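Side-chain contacts in CRISPR system Cmr subunit Cmr6 (Pyrococcus furiosus, PDB 4W8V), which binds RNA as part of the elongated CRISPR type III-B Cmr complex, which it caps together with Cmr1: residues A[57-62]-A[131-136]; A[62-67]-A[86-91]; A[118-121]-A[127-130]; A[110-115]-A[225-230]. One frame throughout, in Å; residues are numbered along the deposited sequence.

Interaction 1 (A[57-62]-A[131-136]); sequences GVTRHL and RIFGTQ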
loop_
_atom_site.group_PDB
_atom_site.type_symbol
_atom_site.label_atom_id
_atom_site.label_comp_id
_atom_site.label_asym_id
_atom_site.label_seq_id
_atom_site.Cartn_x
_atom_site.Cartn_y
_atom_site.Cartn_z
ATOM N N GLY A 57 1.587 -1.441 -3.621
ATOM C CA GLY A 57 1.507 -2.791 -3.095
ATOM C C GLY A 57 0.488 -2.984 -1.991
ATOM O O GLY A 57 -0.391 -3.846 -2.087
ATOM N N VAL A 58 0.602 -2.191 -0.932
ATOM C CA VAL A 58 -0.364 -2.266 0.155
ATOM C C VAL A 58 -1.805 -1.976 -0.329
ATOM O O VAL A 58 -2.754 -2.579 0.163
ATOM C CB VAL A 58 0.015 -1.310 1.303
ATOM C CG1 VAL A 58 -0.087 0.159 0.859
ATOM C CG2 VAL A 58 -0.853 -1.573 2.535
ATOM N N THR A 59 -1.967 -1.082 -1.307
ATOM C CA THR A 59 -3.293 -0.768 -1.847
ATOM C C THR A 59 -3.830 -1.900 -2.728
ATOM O O THR A 59 -5.006 -2.208 -2.666
ATOM C CB THR A 59 -3.284 0.555 -2.661
ATOM O OG1 THR A 59 -2.824 1.617 -1.835
ATOM C CG2 THR A 59 -4.671 0.908 -3.137
ATOM N N ARG A 60 -2.973 -2.480 -3.568
ATOM C CA ARG A 60 -3.243 -3.753 -4.238
ATOM C C ARG A 60 -3.748 -4.811 -3.249
ATOM O O ARG A 60 -4.771 -5.453 -3.453
ATOM C CB ARG A 60 -1.974 -4.334 -4.881
ATOM C CG ARG A 60 -1.536 -3.861 -6.242
ATOM C CD ARG A 60 -0.412 -4.817 -6.675
ATOM N NE ARG A 60 0.402 -4.345 -7.792
ATOM C CZ ARG A 60 0.156 -4.623 -9.066
ATOM N NH1 ARG A 60 -0.900 -5.349 -9.391
ATOM N NH2 ARG A 60 0.952 -4.158 -10.017
ATOM N N HIS A 61 -2.963 -4.999 -2.195
ATOM C CA HIS A 61 -3.202 -6.017 -1.189
ATOM C C HIS A 61 -4.570 -5.873 -0.576
ATOM O O HIS A 61 -5.299 -6.855 -0.413
ATOM C CB HIS A 61 -2.132 -5.937 -0.099
ATOM C CG HIS A 61 -2.269 -6.972 0.972
ATOM N ND1 HIS A 61 -3.153 -6.842 2.023
ATOM C CD2 HIS A 61 -1.605 -8.136 1.182
ATOM C CE1 HIS A 61 -3.045 -7.894 2.820
ATOM N NE2 HIS A 61 -2.114 -8.688 2.335
ATOM N N LEU A 62 -4.912 -4.638 -0.240
ATOM C CA LEU A 62 -6.219 -4.306 0.301
ATOM C C LEU A 62 -7.327 -4.842 -0.590
ATOM O O LEU A 62 -8.270 -5.480 -0.106
ATOM C CB LEU A 62 -6.356 -2.789 0.457
ATOM C CG LEU A 62 -7.727 -2.234 0.840
ATOM C CD1 LEU A 62 -8.218 -2.810 2.144
ATOM C CD2 LEU A 62 -7.662 -0.715 0.932
ATOM N N ARG A 131 -7.612 -1.065 -14.600
ATOM C CA ARG A 131 -7.071 0.195 -15.091
ATOM C C ARG A 131 -6.176 0.903 -14.068
ATOM O O ARG A 131 -5.162 1.490 -14.434
ATOM C CB ARG A 131 -8.209 1.121 -15.519
ATOM C CG ARG A 131 -9.010 0.583 -16.693
ATOM C CD ARG A 131 -10.206 1.459 -16.960
ATOM N NE ARG A 131 -9.793 2.851 -17.041
ATOM C CZ ARG A 131 -10.555 3.879 -16.697
ATOM N NH1 ARG A 131 -11.788 3.676 -16.248
ATOM N NH2 ARG A 131 -10.074 5.111 -16.802
ATOM N N ILE A 132 -6.549 0.846 -12.793
ATOM C CA ILE A 132 -5.789 1.525 -11.749
ATOM C C ILE A 132 -4.389 0.940 -11.580
ATOM O O ILE A 132 -3.398 1.679 -11.591
ATOM C CB ILE A 132 -6.538 1.476 -10.402
ATOM C CG1 ILE A 132 -7.763 2.393 -10.449
ATOM C CG2 ILE A 132 -5.630 1.892 -9.248
ATOM C CD1 ILE A 132 -8.617 2.347 -9.196
ATOM N N PHE A 133 -4.314 -0.385 -11.457
ATOM C CA PHE A 133 -3.075 -1.073 -11.108
ATOM C C PHE A 133 -2.360 -1.681 -12.318
ATOM O O PHE A 133 -1.139 -1.861 -12.308
ATOM C CB PHE A 133 -3.359 -2.175 -10.079
ATOM C CG PHE A 133 -3.908 -1.662 -8.781
ATOM C CD1 PHE A 133 -3.081 -1.014 -7.874
ATOM C CD2 PHE A 133 -5.249 -1.824 -8.461
ATOM C CE1 PHE A 133 -3.580 -0.534 -6.675
ATOM C CE2 PHE A 133 -5.746 -1.343 -7.258
ATOM C CZ PHE A 133 -4.908 -0.697 -6.372
ATOM N N GLY A 134 -3.128 -1.994 -13.355
ATOM C CA GLY A 134 -2.594 -2.664 -14.523
ATOM C C GLY A 134 -2.586 -4.158 -14.303
ATOM O O GLY A 134 -2.900 -4.632 -13.221
ATOM N N THR A 135 -2.250 -4.902 -15.349
ATOM C CA THR A 135 -2.090 -6.346 -15.273
ATOM C C THR A 135 -0.867 -6.767 -16.073
ATOM O O THR A 135 -0.053 -5.938 -16.470
ATOM C CB THR A 135 -3.315 -7.101 -15.818
ATOM O OG1 THR A 135 -3.494 -6.791 -17.202
ATOM C CG2 THR A 135 -4.574 -6.721 -15.056
ATOM N N GLN A 136 -0.740 -8.064 -16.312
ATOM C CA GLN A 136 0.370 -8.569 -17.102
ATOM C C GLN A 136 0.279 -8.098 -18.550
ATOM O O GLN A 136 1.300 -7.930 -19.214
ATOM C CB GLN A 136 0.428 -10.099 -17.048
ATOM C CG GLN A 136 1.260 -10.658 -15.898
ATOM C CD GLN A 136 2.684 -10.116 -15.876
ATOM O OE1 GLN A 136 3.241 -9.728 -16.909
ATOM N NE2 GLN A 136 3.278 -10.083 -14.690
#
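Phe133 is wedged against Arg60 and Thr59 in a buried, mostly apolar contact where the C-terminal end of helix 122-133 runs into the side of helix 52-68. Arg60 meets the aromatic ring with its aliphatic part: CG stands over one face near the rim, 3.6 Å from Phe133 CD1, and the backbone N of Arg60 lies 3.7 Å from Phe133 CE1. The opposite face is packed by Ile132 CG2 of the same helix, so the ring is held between a neighbour in sequence and a partner across the contact. At the ring edge, in its plane, Thr59 CG2 touches Phe133 CZ at 3.6 Å. That methyl is anti to the backbone N (chi1 -58° places OG1 beside it), which leaves OG1 to bond to the carbonyl of Ile55 in its own helix; a small residue with one polar and one apolar branch fits this buried spot.

Both helices belong to the helical part of this chain, the C-terminal piece of a longer RAMP-superfamily protein, and Thr59 also packs on Leu221 and Val222 of helix 212-228. Beyond CG, the Arg60 chain runs extended past the phenylalanine in the opposite direction, and its guanidinium plane is turned 29° from the ring. NH1 comes within 4.1 Å of Phe133 CB while being hydrogen-bonded to Tyr64 OH. Lys56 NZ takes up the carbonyl of Phe133 as the helix ends. Gly134 follows with positive phi (85°), and glycine is suited to this exit because it has no CB to collide with the carbonyl O of Phe133.

Interaction 2 (A[62-67]-A[86-91]); sequences LTYYVL and DAFMKG
Tyr64 and Phe88 meet between helix 52-68 and helix 77-90, two neighbouring helices of the RAMP-superfamily chain whose local axes are 10.8 Å apart and run roughly antiparallel, at 143°. The aromatic contact is not a full stack: the planes are 27° apart, but the rings are slid past each other, with centroids 5.5 Å apart. The two side chains touch instead where Tyr64 CE1 meets Phe88 CB, at 3.3 Å.

A Met-aromatic contact adds to this. Met89 SD stands 5.0 Å from the centroid of the Tyr64 ring, approaching it obliquely, and the side chain crosses the tyrosine at about a right angle. A flexible thioether suits this solvent-exposed margin, where the bend at chi3 turns it beside the ring. Close by, Met89 CG packs 3.2 Å from Tyr64 OH, a hydroxyl hydrogen-bonded to Arg60 NH1; tyrosine thus combines an apolar ring for the interface with a polar end for its own helix.

Purely apolar packing completes the inner side, where Phe88 also rests on Ile126 and Leu129 of helix 122-133. One turn on from Tyr64, a branch of Leu67 reaches the far end of the phenylalanine ring, bringing CD1 to 3.7 Å from Phe88 CE2.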
loop_
_atom_site.group_PDB
_atom_site.type_symbol
_atom_site.label_atom_id
_atom_site.label_comp_id
_atom_site.label_asym_id
_atom_site.label_seq_id
_atom_site.Cartn_x
_atom_site.Cartn_y
_atom_site.Cartn_z
ATOM N N LEU A 62 -4.912 -4.638 -0.240
ATOM C CA LEU A 62 -6.219 -4.306 0.301
ATOM C C LEU A 62 -7.327 -4.842 -0.590
ATOM O O LEU A 62 -8.270 -5.480 -0.106
ATOM C CB LEU A 62 -6.356 -2.789 0.457
ATOM C CG LEU A 62 -7.727 -2.234 0.840
ATOM C CD1 LEU A 62 -8.218 -2.810 2.144
ATOM C CD2 LEU A 62 -7.662 -0.715 0.932
ATOM N N THR A 63 -7.202 -4.601 -1.895
ATOM C CA THR A 63 -8.268 -4.965 -2.819
ATOM C C THR A 63 -8.360 -6.471 -3.049
ATOM O O THR A 63 -9.432 -6.978 -3.365
ATOM C CB THR A 63 -8.106 -4.261 -4.182
ATOM O OG1 THR A 63 -7.030 -4.858 -4.906
ATOM C CG2 THR A 63 -7.820 -2.773 -3.980
ATOM N N TYR A 64 -7.251 -7.191 -2.907
ATOM C CA TYR A 64 -7.302 -8.643 -3.088
ATOM C C TYR A 64 -7.948 -9.256 -1.863
ATOM O O TYR A 64 -8.612 -10.277 -1.943
ATOM C CB TYR A 64 -5.917 -9.248 -3.299
ATOM C CG TYR A 64 -5.103 -8.608 -4.389
ATOM C CD1 TYR A 64 -5.711 -8.016 -5.482
ATOM C CD2 TYR A 64 -3.718 -8.593 -4.320
ATOM C CE1 TYR A 64 -4.964 -7.431 -6.470
ATOM C CE2 TYR A 64 -2.966 -8.019 -5.306
ATOM C CZ TYR A 64 -3.590 -7.440 -6.379
ATOM O OH TYR A 64 -2.836 -6.862 -7.362
ATOM N N TYR A 65 -7.718 -8.612 -0.726
ATOM C CA TYR A 65 -8.273 -9.040 0.537
ATOM C C TYR A 65 -9.792 -8.903 0.539
ATOM O O TYR A 65 -10.518 -9.824 0.925
ATOM C CB TYR A 65 -7.650 -8.232 1.665
ATOM C CG TYR A 65 -8.111 -8.585 3.052
ATOM C CD1 TYR A 65 -9.212 -7.949 3.630
ATOM C CD2 TYR A 65 -7.427 -9.521 3.804
ATOM C CE1 TYR A 65 -9.629 -8.261 4.917
ATOM C CE2 TYR A 65 -7.832 -9.845 5.090
ATOM C CZ TYR A 65 -8.928 -9.210 5.643
ATOM O OH TYR A 65 -9.320 -9.535 6.923
ATOM N N VAL A 66 -10.269 -7.748 0.102
ATOM C CA VAL A 66 -11.696 -7.481 0.043
ATOM C C VAL A 66 -12.381 -8.379 -0.991
ATOM O O VAL A 66 -13.433 -8.962 -0.719
ATOM C CB VAL A 66 -11.950 -5.991 -0.283
ATOM C CG1 VAL A 66 -13.358 -5.775 -0.791
ATOM C CG2 VAL A 66 -11.657 -5.139 0.939
ATOM N N LEU A 67 -11.776 -8.506 -2.170
ATOM C CA LEU A 67 -12.397 -9.249 -3.265
ATOM C C LEU A 67 -12.434 -10.753 -3.012
ATOM O O LEU A 67 -13.196 -11.475 -3.661
ATOM C CB LEU A 67 -11.677 -8.964 -4.582
ATOM C CG LEU A 67 -12.144 -7.678 -5.276
ATOM C CD1 LEU A 67 -11.362 -7.409 -6.562
ATOM C CD2 LEU A 67 -13.631 -7.769 -5.562
ATOM N N ASP A 86 -3.088 -13.728 -7.054
ATOM C CA ASP A 86 -2.403 -14.329 -8.205
ATOM C C ASP A 86 -3.073 -13.950 -9.510
ATOM O O ASP A 86 -2.395 -13.759 -10.519
ATOM C CB ASP A 86 -2.349 -15.858 -8.083
ATOM C CG ASP A 86 -1.347 -16.323 -7.054
ATOM O OD1 ASP A 86 -0.584 -15.481 -6.539
ATOM O OD2 ASP A 86 -1.303 -17.542 -6.768
ATOM N N ALA A 87 -4.401 -13.845 -9.494
ATOM C CA ALA A 87 -5.155 -13.499 -10.692
ATOM C C ALA A 87 -4.849 -12.086 -11.149
ATOM O O ALA A 87 -4.527 -11.861 -12.309
ATOM C CB ALA A 87 -6.636 -13.647 -10.450
ATOM N N PHE A 88 -4.958 -11.125 -10.243
ATOM C CA PHE A 88 -4.685 -9.757 -10.626
ATOM C C PHE A 88 -3.221 -9.548 -11.023
ATOM O O PHE A 88 -2.935 -8.817 -11.968
ATOM C CB PHE A 88 -5.063 -8.812 -9.498
ATOM C CG PHE A 88 -6.478 -8.312 -9.576
ATOM C CD1 PHE A 88 -6.786 -7.186 -10.330
ATOM C CD2 PHE A 88 -7.495 -8.945 -8.885
ATOM C CE1 PHE A 88 -8.081 -6.707 -10.410
ATOM C CE2 PHE A 88 -8.795 -8.462 -8.955
ATOM C CZ PHE A 88 -9.084 -7.342 -9.724
ATOM N N MET A 89 -2.300 -10.199 -10.320
ATOM C CA MET A 89 -0.885 -9.911 -10.511
ATOM C C MET A 89 -0.198 -10.760 -11.595
ATOM O O MET A 89 0.766 -10.299 -12.220
ATOM C CB MET A 89 -0.137 -10.067 -9.181
ATOM C CG MET A 89 -0.631 -9.116 -8.082
ATOM S SD MET A 89 0.388 -9.089 -6.580
ATOM C CE MET A 89 1.828 -8.219 -7.203
ATOM N N LYS A 90 -0.686 -11.975 -11.823
ATOM C CA LYS A 90 -0.013 -12.908 -12.726
ATOM C C LYS A 90 -0.867 -13.314 -13.926
ATOM O O LYS A 90 -0.347 -13.532 -15.020
ATOM C CB LYS A 90 0.419 -14.165 -11.959
ATOM C CG LYS A 90 1.590 -13.942 -11.022
ATOM C CD LYS A 90 1.628 -14.984 -9.915
ATOM C CE LYS A 90 1.808 -16.393 -10.452
ATOM N NZ LYS A 90 1.826 -17.402 -9.351
ATOM N N GLY A 91 -2.175 -13.413 -13.723
ATOM C CA GLY A 91 -3.059 -13.885 -14.769
ATOM C C GLY A 91 -4.052 -12.854 -15.255
ATOM O O GLY A 91 -3.763 -11.654 -15.279
#

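Interaction 3 (A[118-121]-A[127-130]); sequences GEKK and DELI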
loop_
_atom_site.group_PDB
_atom_site.type_symbol
_atom_site.label_atom_id
_atom_site.label_comp_id
_atom_site.label_asym_id
_atom_site.label_seq_id
_atom_site.Cartn_x
_atom_site.Cartn_y
_atom_site.Cartn_z
ATOM N N GLY A 118 -19.189 3.188 -5.488
ATOM C CA GLY A 118 -20.604 3.479 -5.649
ATOM C C GLY A 118 -21.492 2.372 -6.189
ATOM O O GLY A 118 -21.385 1.210 -5.787
ATOM N N GLU A 119 -22.361 2.742 -7.125
ATOM C CA GLU A 119 -23.367 1.834 -7.658
ATOM C C GLU A 119 -22.860 1.054 -8.864
ATOM O O GLU A 119 -23.627 0.752 -9.776
ATOM N N LYS A 120 -21.573 0.731 -8.875
ATOM C CA LYS A 120 -21.010 -0.048 -9.970
ATOM C C LYS A 120 -21.063 -1.536 -9.641
ATOM O O LYS A 120 -20.885 -1.936 -8.492
ATOM C CB LYS A 120 -19.577 0.398 -10.268
ATOM C CG LYS A 120 -19.475 1.884 -10.558
ATOM C CD LYS A 120 -18.261 2.245 -11.396
ATOM C CE LYS A 120 -18.428 3.653 -11.966
ATOM N NZ LYS A 120 -17.204 4.169 -12.646
ATOM N N LYS A 121 -21.322 -2.354 -10.654
ATOM C CA LYS A 121 -21.461 -3.789 -10.447
ATOM C C LYS A 121 -20.102 -4.470 -10.443
ATOM O O LYS A 121 -19.095 -3.863 -10.801
ATOM C CB LYS A 121 -22.361 -4.399 -11.521
ATOM C CG LYS A 121 -23.749 -3.785 -11.565
ATOM C CD LYS A 121 -24.833 -4.841 -11.423
ATOM C CE LYS A 121 -26.223 -4.212 -11.451
ATOM N NZ LYS A 121 -27.323 -5.225 -11.417
ATOM N N ASP A 127 -12.783 -3.961 -13.759
ATOM C CA ASP A 127 -12.225 -3.214 -14.881
ATOM C C ASP A 127 -11.534 -1.941 -14.419
ATOM O O ASP A 127 -10.466 -1.598 -14.910
ATOM C CB ASP A 127 -13.313 -2.877 -15.896
ATOM C CG ASP A 127 -13.790 -4.092 -16.652
ATOM O OD1 ASP A 127 -12.968 -5.004 -16.874
ATOM O OD2 ASP A 127 -14.981 -4.134 -17.024
ATOM N N GLU A 128 -12.146 -1.241 -13.477
ATOM C CA GLU A 128 -11.554 -0.020 -12.955
ATOM C C GLU A 128 -10.266 -0.341 -12.211
ATOM O O GLU A 128 -9.316 0.443 -12.241
ATOM C CB GLU A 128 -12.541 0.718 -12.050
ATOM C CG GLU A 128 -13.723 1.327 -12.801
ATOM C CD GLU A 128 -14.347 2.499 -12.071
ATOM O OE1 GLU A 128 -14.970 2.274 -11.016
ATOM O OE2 GLU A 128 -14.211 3.648 -12.548
ATOM N N LEU A 129 -10.236 -1.506 -11.566
ATOM C CA LEU A 129 -9.062 -1.944 -10.817
ATOM C C LEU A 129 -7.976 -2.429 -11.764
ATOM O O LEU A 129 -6.792 -2.219 -11.513
ATOM C CB LEU A 129 -9.420 -3.058 -9.826
ATOM C CG LEU A 129 -10.317 -2.679 -8.652
ATOM C CD1 LEU A 129 -10.824 -3.911 -7.934
ATOM C CD2 LEU A 129 -9.570 -1.780 -7.687
ATOM N N ILE A 130 -8.387 -3.090 -12.843
ATOM C CA ILE A 130 -7.469 -3.408 -13.924
ATOM C C ILE A 130 -6.821 -2.115 -14.435
ATOM O O ILE A 130 -5.615 -2.060 -14.642
ATOM C CB ILE A 130 -8.180 -4.152 -15.074
ATOM C CG1 ILE A 130 -8.477 -5.599 -14.661
ATOM C CG2 ILE A 130 -7.318 -4.157 -16.328
ATOM C CD1 ILE A 130 -9.332 -6.363 -15.654
#
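The carboxylate of Glu128 is approached from above one face by the outer half of the Lys120 side chain, with CD, CE and NZ all on that same side of its plane. The ammonium NZ sits past the two oxygens and about 56° out of the plane as seen from OE2, to which it makes a salt bridge of 3.0 Å. As a hydrogen bond this is weak. The methylene Lys120 CD lies above and beyond the other oxygen, 3.3 Å from Glu128 OE1.

OE1 has its own cation, Lys217 NZ of helix 212-228, so each oxygen has a lysine partner, and the two cations probably balance the negative charge. This ties three parts of the RAMP-superfamily chain together: the loop after helix 108-116, helix 122-133 and helix 212-228. The loop ends at Lys121, the N-cap position of helix 122-133, and Lys120 just before it turns back over the second turn of that same helix.

A long side chain suits this place, since the CA atoms of Lys120 and Glu128 are 9.9 Å apart. Lys120 is extended beyond CG (chi3 164°, chi4 172°) and crosses the glutamate at about a right angle. Glu128 is buried, its side chain packing on Phe117 and Leu214.

Interaction 4 (A[110-115]-A[225-230]); sequences CKEFLR and ALRDLG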
loop_
_atom_site.group_PDB
_atom_site.type_symbol
_atom_site.label_atom_id
_atom_site.label_comp_id
_atom_site.label_asym_id
_atom_site.label_seq_id
_atom_site.Cartn_x
_atom_site.Cartn_y
_atom_site.Cartn_z
ATOM N N CYS A 110 -14.410 -4.359 3.456
ATOM C CA CYS A 110 -15.290 -4.601 2.324
ATOM C C CYS A 110 -16.341 -3.496 2.178
ATOM O O CYS A 110 -16.586 -3.026 1.073
ATOM C CB CYS A 110 -15.969 -5.955 2.462
ATOM S SG CYS A 110 -17.025 -6.364 1.078
ATOM N N LYS A 111 -16.954 -3.088 3.290
ATOM C CA LYS A 111 -17.934 -2.003 3.278
ATOM C C LYS A 111 -17.301 -0.728 2.724
ATOM O O LYS A 111 -17.851 -0.089 1.832
ATOM C CB LYS A 111 -18.487 -1.720 4.685
ATOM C CG LYS A 111 -19.143 -2.884 5.402
ATOM C CD LYS A 111 -20.593 -3.066 4.997
ATOM C CE LYS A 111 -21.274 -4.171 5.809
ATOM N NZ LYS A 111 -21.392 -3.836 7.257
ATOM N N GLU A 112 -16.138 -0.371 3.261
ATOM C CA GLU A 112 -15.417 0.829 2.853
ATOM C C GLU A 112 -15.077 0.789 1.376
ATOM O O GLU A 112 -15.173 1.790 0.676
ATOM C CB GLU A 112 -14.134 0.993 3.670
ATOM C CG GLU A 112 -14.347 1.339 5.130
ATOM C CD GLU A 112 -14.508 2.829 5.354
ATOM O OE1 GLU A 112 -15.276 3.469 4.603
ATOM O OE2 GLU A 112 -13.854 3.362 6.274
ATOM N N PHE A 113 -14.673 -0.384 0.918
ATOM C CA PHE A 113 -14.333 -0.602 -0.480
ATOM C C PHE A 113 -15.508 -0.289 -1.396
ATOM O O PHE A 113 -15.360 0.380 -2.408
ATOM C CB PHE A 113 -13.891 -2.045 -0.674
ATOM C CG PHE A 113 -13.592 -2.407 -2.089
ATOM C CD1 PHE A 113 -14.519 -3.098 -2.852
ATOM C CD2 PHE A 113 -12.373 -2.074 -2.655
ATOM C CE1 PHE A 113 -14.238 -3.447 -4.152
ATOM C CE2 PHE A 113 -12.081 -2.428 -3.957
ATOM C CZ PHE A 113 -13.015 -3.113 -4.709
ATOM N N LEU A 114 -16.676 -0.795 -1.026
ATOM C CA LEU A 114 -17.879 -0.639 -1.827
ATOM C C LEU A 114 -18.391 0.795 -1.815
ATOM O O LEU A 114 -19.062 1.222 -2.750
ATOM C CB LEU A 114 -18.960 -1.597 -1.319
ATOM C CG LEU A 114 -18.616 -3.046 -1.633
ATOM C CD1 LEU A 114 -19.484 -4.010 -0.830
ATOM C CD2 LEU A 114 -18.760 -3.280 -3.129
ATOM N N ARG A 115 -18.071 1.540 -0.761
ATOM C CA ARG A 115 -18.450 2.948 -0.700
ATOM C C ARG A 115 -17.691 3.752 -1.757
ATOM O O ARG A 115 -18.255 4.664 -2.358
ATOM C CB ARG A 115 -18.205 3.525 0.695
ATOM C CG ARG A 115 -19.129 2.965 1.767
ATOM C CD ARG A 115 -18.967 3.699 3.093
ATOM N NE ARG A 115 -18.376 2.865 4.141
ATOM C CZ ARG A 115 -19.075 2.159 5.027
ATOM N NH1 ARG A 115 -20.401 2.172 5.000
ATOM N NH2 ARG A 115 -18.446 1.437 5.945
ATOM N N ALA A 225 -5.873 2.228 2.795
ATOM C CA ALA A 225 -4.773 1.295 3.034
ATOM C C ALA A 225 -3.733 1.839 4.032
ATOM O O ALA A 225 -3.174 1.083 4.827
ATOM C CB ALA A 225 -4.114 0.929 1.693
ATOM N N LEU A 226 -3.499 3.149 4.028
ATOM C CA LEU A 226 -2.505 3.743 4.935
ATOM C C LEU A 226 -3.008 3.818 6.370
ATOM O O LEU A 226 -2.227 3.766 7.314
ATOM C CB LEU A 226 -2.102 5.147 4.466
ATOM C CG LEU A 226 -1.443 5.289 3.083
ATOM C CD1 LEU A 226 -1.101 6.775 2.785
ATOM C CD2 LEU A 226 -0.210 4.416 2.922
ATOM N N ARG A 227 -4.313 3.967 6.536
ATOM C CA ARG A 227 -4.904 4.043 7.863
ATOM C C ARG A 227 -5.018 2.656 8.484
ATOM O O ARG A 227 -4.629 2.457 9.623
ATOM C CB ARG A 227 -6.281 4.696 7.777
ATOM C CG ARG A 227 -6.938 5.026 9.099
ATOM C CD ARG A 227 -8.348 5.551 8.851
ATOM N NE ARG A 227 -9.207 4.517 8.286
ATOM C CZ ARG A 227 -10.201 4.740 7.430
ATOM N NH1 ARG A 227 -10.467 5.968 7.019
ATOM N NH2 ARG A 227 -10.930 3.726 6.982
ATOM N N ASP A 228 -5.512 1.688 7.716
ATOM C CA ASP A 228 -5.871 0.392 8.291
ATOM C C ASP A 228 -4.851 -0.743 8.085
ATOM O O ASP A 228 -4.840 -1.691 8.857
ATOM C CB ASP A 228 -7.247 -0.040 7.761
ATOM C CG ASP A 228 -8.374 0.893 8.230
ATOM O OD1 ASP A 228 -8.143 1.701 9.157
ATOM O OD2 ASP A 228 -9.493 0.813 7.685
ATOM N N LEU A 229 -3.981 -0.650 7.086
ATOM C CA LEU A 229 -2.983 -1.702 6.861
ATOM C C LEU A 229 -1.560 -1.243 7.198
ATOM O O LEU A 229 -0.812 -1.947 7.859
ATOM C CB LEU A 229 -3.046 -2.189 5.414
ATOM C CG LEU A 229 -4.414 -2.773 5.038
ATOM C CD1 LEU A 229 -4.447 -3.288 3.607
ATOM C CD2 LEU A 229 -4.779 -3.883 5.996
ATOM N N GLY A 230 -1.187 -0.053 6.744
ATOM C CA GLY A 230 0.125 0.466 7.070
ATOM C C GLY A 230 1.174 0.219 6.003
ATOM O O GLY A 230 1.046 -0.699 5.181
#
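Glu112 and Arg227 form a salt bridge at the surface, the single side-chain link between helix 108-116 and the last turn of helix 212-228 in these segments, and the middle of a salt-bridge network that also takes in Arg115 and Asp228. Both helices belong to the RAMP-superfamily chain. Arg227 NH2 donates to Glu112 OE2 at 3.0 Å, but the bond is weak, bent to 135° at the hydrogen. OE2 lies at the guanidinium edge, near its plane, and the carboxylate is turned only 20° from it. Glutamate gets there by a bend at chi2 that swings the carboxylate across to the arginine.

The other oxygen of Glu112 is taken within its own helix: Arg115 NE, one turn later, donates to OE1 at 3.2 Å from above the carboxylate plane. Both oxygens of Glu112 therefore have an arginine partner, while its side chain rests on Leu224.

Arg227 is also occupied by its neighbour in sequence. NE gives Asp228 OD1 a bond of 3.1 Å lying in the guanidinium plane, and NH2 adds a weak one to OD2. Asp228 OD2 accepts from Arg108 NH2 too, so charges alternate along the row Arg115, Glu112, Arg227, Asp228, Arg108. Arg227, bonded to both acids, probably offsets their repulsion, Glu112 OE2 and Asp228 OD2 being 5.2 Å apart. After Asp228, helix 212-228 is closed by backbone bonds: Ala225 O accepts from both Leu229 N and Gly230 N, each at 3.0 Å.

Overall arrangement
Interactions 1 and 2 lie on successive turns of helix 52-68, share Leu62 and have centres about 8 Å apart; the bond from Arg60 to Tyr64 ties one to the other. Helix 122-133 serves interactions 1 and 3, and its Leu129 reaches interaction 2, with CB 3.9 Å from Phe88 CE1. Interaction 4 stands about 14 to 16 Å from the centres of the others but joins them through an apolar core: Phe113 CD1 is 3.6 Å from Val66 CG1, and Phe113 CZ is 4.0 Å from Leu129 CD1. Interactions 1 and 2 are buried packing, whereas the ionic interactions are a partly buried one (3) and a surface one (4).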